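Local coordinates for protein putative polysaccharide deacetylase (Bdellovibrio bacteriovorus HD100, PDB 5JP6) that probably removes acetyl groups from peptidoglycan as a zinc-dependent carbohydrate esterase of family 4, a hydrolase of carbon-nitrogen bonds other than peptide bonds, at residues H222-T230 with E257-V265. The protein carries 1 engineered substitution. Sequence-based numbering, arbitrary orientation.
Sequences HVIGSHSIT and EVRGGHQAV. With ZN (zinc ion), chain B.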
# COMPACT_ATOMS: atom_id res chain seq x y z
N HIS A 222 -5.81 -9.87 10.94
CA HIS A 222 -4.61 -9.75 10.15
C HIS A 222 -3.40 -9.40 11.03
O HIS A 222 -3.54 -8.90 12.15
CB HIS A 222 -4.81 -8.71 9.06
CG HIS A 222 -5.98 -9.00 8.19
ND1 HIS A 222 -6.04 -10.08 7.35
CD2 HIS A 222 -7.16 -8.35 8.07
CE1 HIS A 222 -7.21 -10.08 6.72
NE2 HIS A 222 -7.90 -9.03 7.13
N VAL A 223 -2.23 -9.66 10.49
CA VAL A 223 -0.96 -9.23 11.09
C VAL A 223 -0.74 -7.77 10.71
O VAL A 223 -0.97 -7.37 9.56
CB VAL A 223 0.20 -10.16 10.70
CG1 VAL A 223 1.53 -9.47 10.91
CG2 VAL A 223 0.09 -11.45 11.46
N ILE A 224 -0.31 -6.97 11.68
CA ILE A 224 -0.03 -5.56 11.46
C ILE A 224 1.32 -5.18 12.06
O ILE A 224 1.48 -5.20 13.27
CB ILE A 224 -1.12 -4.65 12.03
CG1 ILE A 224 -2.50 -5.08 11.57
CG2 ILE A 224 -0.84 -3.19 11.65
CD1 ILE A 224 -3.62 -4.30 12.24
N GLY A 225 2.26 -4.86 11.17
CA GLY A 225 3.54 -4.28 11.52
C GLY A 225 3.67 -2.92 10.89
O GLY A 225 2.69 -2.21 10.70
N SER A 226 4.90 -2.54 10.53
CA SER A 226 5.13 -1.20 9.99
C SER A 226 6.11 -1.17 8.82
O SER A 226 6.84 -2.11 8.62
CB SER A 226 5.53 -0.25 11.13
OG SER A 226 6.85 -0.47 11.57
N HIS A 227 6.02 -0.08 8.04
CA HIS A 227 6.85 0.19 6.88
C HIS A 227 7.29 1.63 7.04
O HIS A 227 6.45 2.52 7.12
CB HIS A 227 6.11 -0.00 5.56
CG HIS A 227 6.91 0.29 4.34
ND1 HIS A 227 8.15 -0.23 4.11
CD2 HIS A 227 6.59 1.00 3.21
CE1 HIS A 227 8.60 0.20 2.94
NE2 HIS A 227 7.69 0.94 2.38
N SER A 228 8.59 1.87 7.08
CA SER A 228 9.11 3.25 7.11
C SER A 228 9.31 3.76 5.70
O SER A 228 9.40 2.98 4.74
CB SER A 228 10.36 3.35 7.96
OG SER A 228 11.40 2.61 7.38
N ILE A 229 9.41 5.07 5.56
CA ILE A 229 9.13 5.67 4.25
C ILE A 229 10.22 6.49 3.54
O ILE A 229 10.14 6.65 2.32
CB ILE A 229 7.80 6.45 4.31
CG1 ILE A 229 7.07 6.31 2.97
CG2 ILE A 229 8.02 7.88 4.83
CD1 ILE A 229 6.74 4.86 2.61
N THR A 230 11.23 6.97 4.25
CA THR A 230 12.29 7.80 3.62
C THR A 230 13.36 6.97 2.91
O THR A 230 13.51 5.77 3.15
CB THR A 230 13.01 8.70 4.65
OG1 THR A 230 12.05 9.24 5.57
CG2 THR A 230 13.75 9.87 3.94
N GLU A 257 12.84 6.36 12.46
CA GLU A 257 11.80 6.10 11.45
C GLU A 257 11.24 4.68 11.67
O GLU A 257 10.02 4.44 11.59
CB GLU A 257 12.33 6.27 10.01
CG GLU A 257 12.49 7.72 9.63
CD GLU A 257 11.21 8.36 9.17
OE1 GLU A 257 10.10 7.76 9.34
OE2 GLU A 257 11.30 9.44 8.59
N VAL A 258 12.12 3.71 11.94
CA VAL A 258 11.67 2.36 12.23
C VAL A 258 10.75 2.33 13.45
O VAL A 258 9.66 1.75 13.39
CB VAL A 258 12.86 1.40 12.45
CG1 VAL A 258 12.38 0.02 12.87
CG2 VAL A 258 13.71 1.28 11.17
N ARG A 259 11.18 2.97 14.54
CA ARG A 259 10.37 3.07 15.77
C ARG A 259 9.07 3.78 15.58
O ARG A 259 8.04 3.39 16.12
CB ARG A 259 11.10 3.88 16.82
CG ARG A 259 12.21 3.14 17.49
CD ARG A 259 12.57 3.74 18.82
NE ARG A 259 13.32 2.77 19.59
CZ ARG A 259 14.62 2.52 19.38
NH1 ARG A 259 15.23 3.19 18.42
NH2 ARG A 259 15.28 1.59 20.10
N GLY A 260 9.10 4.87 14.81
CA GLY A 260 7.92 5.72 14.72
C GLY A 260 6.68 5.07 14.14
O GLY A 260 5.56 5.28 14.65
N GLY A 261 6.82 4.27 13.09
CA GLY A 261 5.66 3.58 12.50
C GLY A 261 5.13 2.50 13.47
O GLY A 261 3.94 2.32 13.64
N HIS A 262 6.05 1.79 14.11
CA HIS A 262 5.69 0.80 15.10
C HIS A 262 4.94 1.44 16.27
O HIS A 262 3.91 0.94 16.71
CB HIS A 262 6.92 0.07 15.59
CG HIS A 262 6.95 -1.37 15.20
ND1 HIS A 262 6.85 -1.79 13.90
CD2 HIS A 262 7.04 -2.49 15.95
CE1 HIS A 262 6.89 -3.10 13.85
NE2 HIS A 262 7.01 -3.55 15.08
N GLN A 263 5.46 2.57 16.73
CA GLN A 263 4.81 3.30 17.80
C GLN A 263 3.39 3.75 17.40
O GLN A 263 2.48 3.71 18.22
CB GLN A 263 5.66 4.49 18.21
CG GLN A 263 5.15 5.18 19.45
CD GLN A 263 5.45 4.41 20.74
OE1 GLN A 263 6.58 4.00 20.98
NE2 GLN A 263 4.43 4.23 21.57
N ALA A 264 3.23 4.21 16.15
CA ALA A 264 1.92 4.70 15.71
C ALA A 264 0.89 3.56 15.79
O ALA A 264 -0.24 3.76 16.24
CB ALA A 264 1.98 5.27 14.32
N VAL A 265 1.28 2.37 15.31
CA VAL A 265 0.38 1.23 15.37
C VAL A 265 0.03 0.89 16.82
O VAL A 265 -1.14 0.69 17.18
CB VAL A 265 0.96 0.01 14.65
CG1 VAL A 265 0.11 -1.23 14.88
CG2 VAL A 265 1.13 0.28 13.14
ZN ZN B . 6.29 1.42 0.95
O HOH W 1 8.10 1.92 11.09
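S226 and H262 join a strand to the helix that packs on it: S226 OG lies 2.7 Å from H262 ND1, at the edge of the imidazole and in its plane, in a hydrogen bond that either partner could donate. The pair is a worked example of how a helix packs on a parallel strand in the NodB-type polysaccharide deacetylase fold, here the strand that carries the zinc ligand H227. Strand 223-227 and helix 251-269 are successive elements of a beta-alpha-beta crossover that returns through strand 275-277, the parallel neighbour of the first strand. The axes of strand 223-227 and of the helical segment 257-265 run roughly antiparallel, at 147°. With chi1 at 74°, S226 OG sits between its own backbone N and carbonyl carbon, where it also hydrogen-bonds a water; that water donates to V258 O at 2.8 Å, so the hydroxyl is tied to the helix twice, directly and through solvent. At the loop end, a weak bond runs from T230 OG1 to E257 OE2, the two side chains crossing at about a right angle, although T230 is poorly ordered.

Alternation along the end of the strand and into the loop puts the two serines and the histidine on different sides: S226 and the loop residue S228 direct their side chains toward the helix, whereas H227 between them turns away and binds zinc through NE2, alongside D177 and Y280; R277 O accepts a hydrogen bond from H227 ND1. Close approach is possible at G261, which has no side chain: S226 CB rests 3.6 Å from G261 C. Farther along, S228 CB lies 3.8 Å from E257 O, and at the opposite end of the contact I224 CG2 meets V265 CG1 at 3.9 Å.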